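Local atomic coordinates of uncharacterized protein MG377 homolog (Mycoplasma pneumoniae, PDB entry 1ZXJ), a protein that is of unknown function but may act as a molecular chaperone, being mostly helical and three-lobed. Residues Ile40-Val45 with Asn146-Glu151; Asn163-Tyr168 with Gln184-Val189. One frame throughout, in Å; residues are numbered along the deposited sequence.

Contact 1: residues Ile40-Val45 with Asn146-Glu151; sequences IQYDEV and NHLQKE
Leu148 and Glu151, nearly one turn apart on helix 129-152, reach across to Ile40 and Tyr42 in the loop between strands 33-36 and 46-48. Just before them, His147 stays short of the loop; the edge of its imidazole lies against Leu148 CD2 in the ring plane, while the same ring meets Phe102 edge-to-face. Leu148 carries the apolar part of the contact through that one methyl. Its CD2 is 4.2 Å from Ile40 CD1, a methyl-to-methyl touch between two side chains that run obliquely to each other, and it stands equally far from Tyr42 OH. Within the loop, Ile40 CG2 also lies 3.8 Å above one face of the Tyr42 ring, toward the rim. Further on, Glu151 stretches beyond CG to bring its carboxylate to the phenol end of Tyr42, the two side chains approaching from opposite directions. Tyr42 OH gives a weak hydrogen bond to Glu151 OE2 at 3.4 Å, and Glu151 OE1 lies 3.3 Å from the same hydroxyl. The carboxylate and ring planes are 74° apart. With CG anti to its carbonyl carbon (chi1 -55°), Tyr42 projects from the turn toward the helix; its ring also meets Phe206, near the end of the chain. The contact is partly buried, apolar at Ile40 and Leu148 and polar at Glu151: a type I beta turn, Gln41 to Glu44, packed through its aromatic residue against the last turns of a long helix.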
# COMPACT_ATOMS: atom_id res chain seq x y z
N ILE A 40 20.87 -0.15 -1.62
CA ILE A 40 19.93 -0.49 -2.70
C ILE A 40 20.43 -0.06 -4.09
O ILE A 40 20.94 1.05 -4.26
CB ILE A 40 18.55 0.16 -2.46
CG1 ILE A 40 18.05 -0.19 -1.05
CG2 ILE A 40 17.56 -0.31 -3.52
CD1 ILE A 40 16.77 0.52 -0.64
N GLN A 41 20.25 -0.94 -5.08
CA GLN A 41 20.71 -0.64 -6.43
C GLN A 41 19.61 -0.18 -7.37
O GLN A 41 19.08 -0.95 -8.17
CB GLN A 41 21.40 -1.86 -7.04
CG GLN A 41 22.57 -2.34 -6.20
CD GLN A 41 23.49 -1.21 -5.77
OE1 GLN A 41 23.87 -0.36 -6.57
NE2 GLN A 41 23.86 -1.21 -4.49
N TYR A 42 19.31 1.11 -7.29
CA TYR A 42 18.27 1.69 -8.12
C TYR A 42 18.56 1.62 -9.61
O TYR A 42 17.72 2.02 -10.41
CB TYR A 42 18.04 3.14 -7.70
CG TYR A 42 17.73 3.27 -6.24
CD1 TYR A 42 18.74 3.43 -5.30
CD2 TYR A 42 16.41 3.23 -5.78
CE1 TYR A 42 18.45 3.56 -3.94
CE2 TYR A 42 16.12 3.35 -4.43
CZ TYR A 42 17.14 3.52 -3.52
OH TYR A 42 16.86 3.68 -2.19
N ASP A 43 19.72 1.12 -9.98
CA ASP A 43 20.06 1.01 -11.39
C ASP A 43 19.76 -0.38 -11.93
O ASP A 43 19.59 -0.56 -13.14
CB ASP A 43 21.53 1.37 -11.61
CG ASP A 43 21.79 2.86 -11.49
OD1 ASP A 43 22.98 3.26 -11.42
OD2 ASP A 43 20.82 3.64 -11.47
N GLU A 44 19.68 -1.37 -11.04
CA GLU A 44 19.35 -2.72 -11.46
C GLU A 44 17.89 -2.61 -11.87
O GLU A 44 17.07 -2.13 -11.10
CB GLU A 44 19.49 -3.74 -10.31
CG GLU A 44 20.91 -3.95 -9.74
CD GLU A 44 21.50 -5.36 -10.01
OE1 GLU A 44 20.74 -6.35 -9.98
OE2 GLU A 44 22.74 -5.47 -10.22
N VAL A 45 17.57 -3.03 -13.09
CA VAL A 45 16.21 -2.99 -13.60
C VAL A 45 15.37 -4.10 -12.97
O VAL A 45 15.88 -5.18 -12.67
CB VAL A 45 16.21 -3.13 -15.14
CG1 VAL A 45 14.80 -3.22 -15.67
CG2 VAL A 45 16.89 -1.93 -15.75
N ASN A 146 9.03 2.89 6.54
CA ASN A 146 9.51 3.76 7.60
C ASN A 146 10.89 4.25 7.21
O ASN A 146 11.21 5.42 7.35
CB ASN A 146 9.60 2.99 8.92
CG ASN A 146 8.27 2.94 9.68
OD1 ASN A 146 8.08 2.09 10.56
ND2 ASN A 146 7.36 3.88 9.37
N HIS A 147 11.68 3.32 6.68
CA HIS A 147 13.05 3.59 6.26
C HIS A 147 13.22 4.62 5.15
O HIS A 147 13.88 5.64 5.33
CB HIS A 147 13.70 2.27 5.81
CG HIS A 147 15.15 2.42 5.43
ND1 HIS A 147 16.17 2.41 6.35
CD2 HIS A 147 15.73 2.60 4.22
CE1 HIS A 147 17.32 2.58 5.73
NE2 HIS A 147 17.09 2.70 4.44
N LEU A 148 12.63 4.36 3.99
CA LEU A 148 12.78 5.26 2.86
C LEU A 148 12.15 6.63 3.07
O LEU A 148 12.57 7.61 2.46
CB LEU A 148 12.22 4.59 1.60
CG LEU A 148 12.85 3.22 1.36
CD1 LEU A 148 12.22 2.52 0.16
CD2 LEU A 148 14.34 3.39 1.15
N GLN A 149 11.13 6.71 3.93
CA GLN A 149 10.50 8.00 4.20
C GLN A 149 11.64 8.93 4.55
O GLN A 149 11.68 10.07 4.08
CB GLN A 149 9.54 7.90 5.38
CG GLN A 149 8.09 8.21 5.01
CD GLN A 149 7.20 8.38 6.22
OE1 GLN A 149 7.23 7.57 7.16
NE2 GLN A 149 6.38 9.43 6.22
N LYS A 150 12.56 8.43 5.37
CA LYS A 150 13.74 9.19 5.74
C LYS A 150 14.47 9.56 4.45
O LYS A 150 14.39 10.69 3.98
CB LYS A 150 14.70 8.34 6.57
CG LYS A 150 14.29 8.06 8.00
CD LYS A 150 15.40 7.27 8.71
CE LYS A 150 16.76 8.00 8.63
NZ LYS A 150 17.90 7.26 9.29
N GLU A 151 15.18 8.59 3.89
CA GLU A 151 15.94 8.80 2.66
C GLU A 151 15.26 9.75 1.67
O GLU A 151 15.82 10.77 1.31
CB GLU A 151 16.24 7.44 1.98
CG GLU A 151 17.71 7.22 1.53
CD GLU A 151 17.87 6.23 0.35
OE1 GLU A 151 17.55 6.61 -0.80
OE2 GLU A 151 18.30 5.07 0.57

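Contact 2: residues Asn163-Tyr168 with Gln184-Val189; sequences NVISLY and QKFEGV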
# COMPACT_ATOMS: atom_id res chain seq x y z
N ASN A 163 -7.75 18.86 2.45
CA ASN A 163 -8.27 18.95 1.10
C ASN A 163 -8.81 17.59 0.66
O ASN A 163 -9.87 17.49 0.05
CB ASN A 163 -7.17 19.40 0.13
CG ASN A 163 -7.62 19.35 -1.34
OD1 ASN A 163 -6.79 19.42 -2.25
ND2 ASN A 163 -8.93 19.24 -1.57
N VAL A 164 -8.07 16.54 0.98
CA VAL A 164 -8.46 15.20 0.62
C VAL A 164 -9.84 14.87 1.16
O VAL A 164 -10.69 14.37 0.43
CB VAL A 164 -7.45 14.17 1.15
CG1 VAL A 164 -7.93 12.76 0.86
CG2 VAL A 164 -6.09 14.42 0.52
N ILE A 165 -10.07 15.15 2.44
CA ILE A 165 -11.36 14.86 3.04
C ILE A 165 -12.46 15.68 2.40
O ILE A 165 -13.56 15.18 2.15
CB ILE A 165 -11.36 15.17 4.54
CG1 ILE A 165 -10.22 14.41 5.22
CG2 ILE A 165 -12.71 14.79 5.14
CD1 ILE A 165 -10.16 14.58 6.72
N SER A 166 -12.16 16.93 2.13
CA SER A 166 -13.13 17.81 1.51
C SER A 166 -13.58 17.28 0.17
O SER A 166 -14.78 17.15 -0.07
CB SER A 166 -12.53 19.20 1.35
OG SER A 166 -12.15 19.70 2.62
N LEU A 167 -12.64 16.96 -0.71
CA LEU A 167 -12.98 16.45 -2.03
C LEU A 167 -13.82 15.18 -1.94
O LEU A 167 -14.57 14.85 -2.87
CB LEU A 167 -11.70 16.18 -2.82
CG LEU A 167 -10.89 17.44 -3.15
CD1 LEU A 167 -9.51 17.06 -3.67
CD2 LEU A 167 -11.65 18.27 -4.17
N TYR A 168 -13.71 14.47 -0.82
CA TYR A 168 -14.48 13.25 -0.63
C TYR A 168 -15.93 13.56 -0.32
O TYR A 168 -16.82 12.79 -0.66
CB TYR A 168 -13.90 12.42 0.50
CG TYR A 168 -14.74 11.22 0.83
CD1 TYR A 168 -15.16 10.33 -0.16
CD2 TYR A 168 -15.12 10.95 2.15
CE1 TYR A 168 -15.94 9.22 0.14
CE2 TYR A 168 -15.90 9.84 2.47
CZ TYR A 168 -16.30 8.98 1.46
OH TYR A 168 -17.06 7.88 1.77
N GLN A 184 -7.83 11.31 16.31
CA GLN A 184 -7.68 9.90 15.95
C GLN A 184 -7.99 9.61 14.48
O GLN A 184 -7.19 9.03 13.76
CB GLN A 184 -8.58 9.01 16.83
CG GLN A 184 -10.07 9.28 16.67
CD GLN A 184 -10.60 10.24 17.71
OE1 GLN A 184 -10.85 9.84 18.85
NE2 GLN A 184 -10.76 11.51 17.34
N LYS A 185 -9.17 10.03 14.05
CA LYS A 185 -9.61 9.80 12.68
C LYS A 185 -8.83 10.62 11.68
O LYS A 185 -8.42 10.11 10.65
CB LYS A 185 -11.10 10.09 12.57
CG LYS A 185 -11.96 9.01 13.23
CD LYS A 185 -13.43 9.43 13.34
CE LYS A 185 -14.35 8.22 13.54
NZ LYS A 185 -14.10 7.46 14.80
N PHE A 186 -8.63 11.89 11.99
CA PHE A 186 -7.89 12.78 11.10
C PHE A 186 -6.48 12.25 10.82
O PHE A 186 -6.05 12.19 9.68
CB PHE A 186 -7.80 14.17 11.72
CG PHE A 186 -6.95 15.12 10.94
CD1 PHE A 186 -7.48 15.83 9.87
CD2 PHE A 186 -5.62 15.30 11.27
CE1 PHE A 186 -6.69 16.70 9.16
CE2 PHE A 186 -4.82 16.17 10.56
CZ PHE A 186 -5.35 16.87 9.50
N GLU A 187 -5.78 11.88 11.88
CA GLU A 187 -4.42 11.35 11.77
C GLU A 187 -4.49 9.99 11.07
O GLU A 187 -3.48 9.46 10.59
CB GLU A 187 -3.81 11.21 13.16
CG GLU A 187 -2.28 11.15 13.19
CD GLU A 187 -1.60 12.35 12.53
OE1 GLU A 187 -2.27 13.38 12.26
OE2 GLU A 187 -0.37 12.27 12.29
N GLY A 188 -5.68 9.42 11.03
CA GLY A 188 -5.86 8.15 10.37
C GLY A 188 -5.75 8.33 8.87
O GLY A 188 -5.10 7.53 8.19
N VAL A 189 -6.37 9.39 8.36
CA VAL A 189 -6.35 9.69 6.94
C VAL A 189 -4.94 10.03 6.46
O VAL A 189 -4.59 9.75 5.31
CB VAL A 189 -7.31 10.84 6.58
CG1 VAL A 189 -6.95 11.45 5.25
CG2 VAL A 189 -8.73 10.33 6.52
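Within 163-168, Ile165 makes the close contacts to 184-189, meeting both Phe186 and Val189. One position earlier, Val164 turns the same way but only flanks the contact: its side chain comes no nearer than 4.7 Å to the facing segment, at CG1 of Val164 and CG1 of Val189. Ile165 then reaches across with its longer branch. CG1 is 4.4 Å from Val189 CG1, and beyond it CD1 lies 4.3 Å from Phe186 CD1, so successive carbons of one side chain serve residues three apart on the facing helix. The branch is extended at its end (chi2 -177°), which carries CD1 past Val189 to the phenyl ring; the methyl approaches that ring obliquely. Phe186 starts out pointing along the interface, and the far part of its side chain comes back toward helix 158-171, where it also packs on Asp158, Val161 and Lys162. Val161, one turn before Ile165, touches Val189 as well. No hydrogen bond links the two segments, and their closest CA atoms, those of Ile165 and Val189, are 8.2 Å apart. Tyr179 and Leu180 of the short helix 177-180 also touch Ile165. This is small-scale hydrophobic helix-helix packing, with aliphatic and phenyl groups joining two helices close in sequence across a connection that itself contains a short helix.

The two contacts are separate in space, their centres 28 Å from each other and their nearest atoms about 10 Å, without touching. They come in series: contact 1 closes with helix 129-152, and contact 2 opens on helix 158-171, the next helix. Contact 1 is long-range, bringing a loop near the N-terminus to a helix about a hundred residues later, whereas contact 2 is local. Helix 183-204 relates the two: it supplies the second segment of contact 2, and its Leu194 and Met198 touch Gln149 in helix 129-152. Their centres lie 16 and 17 Å from the chain centre, and both are partly buried; both involve the helices that make up most of this protein.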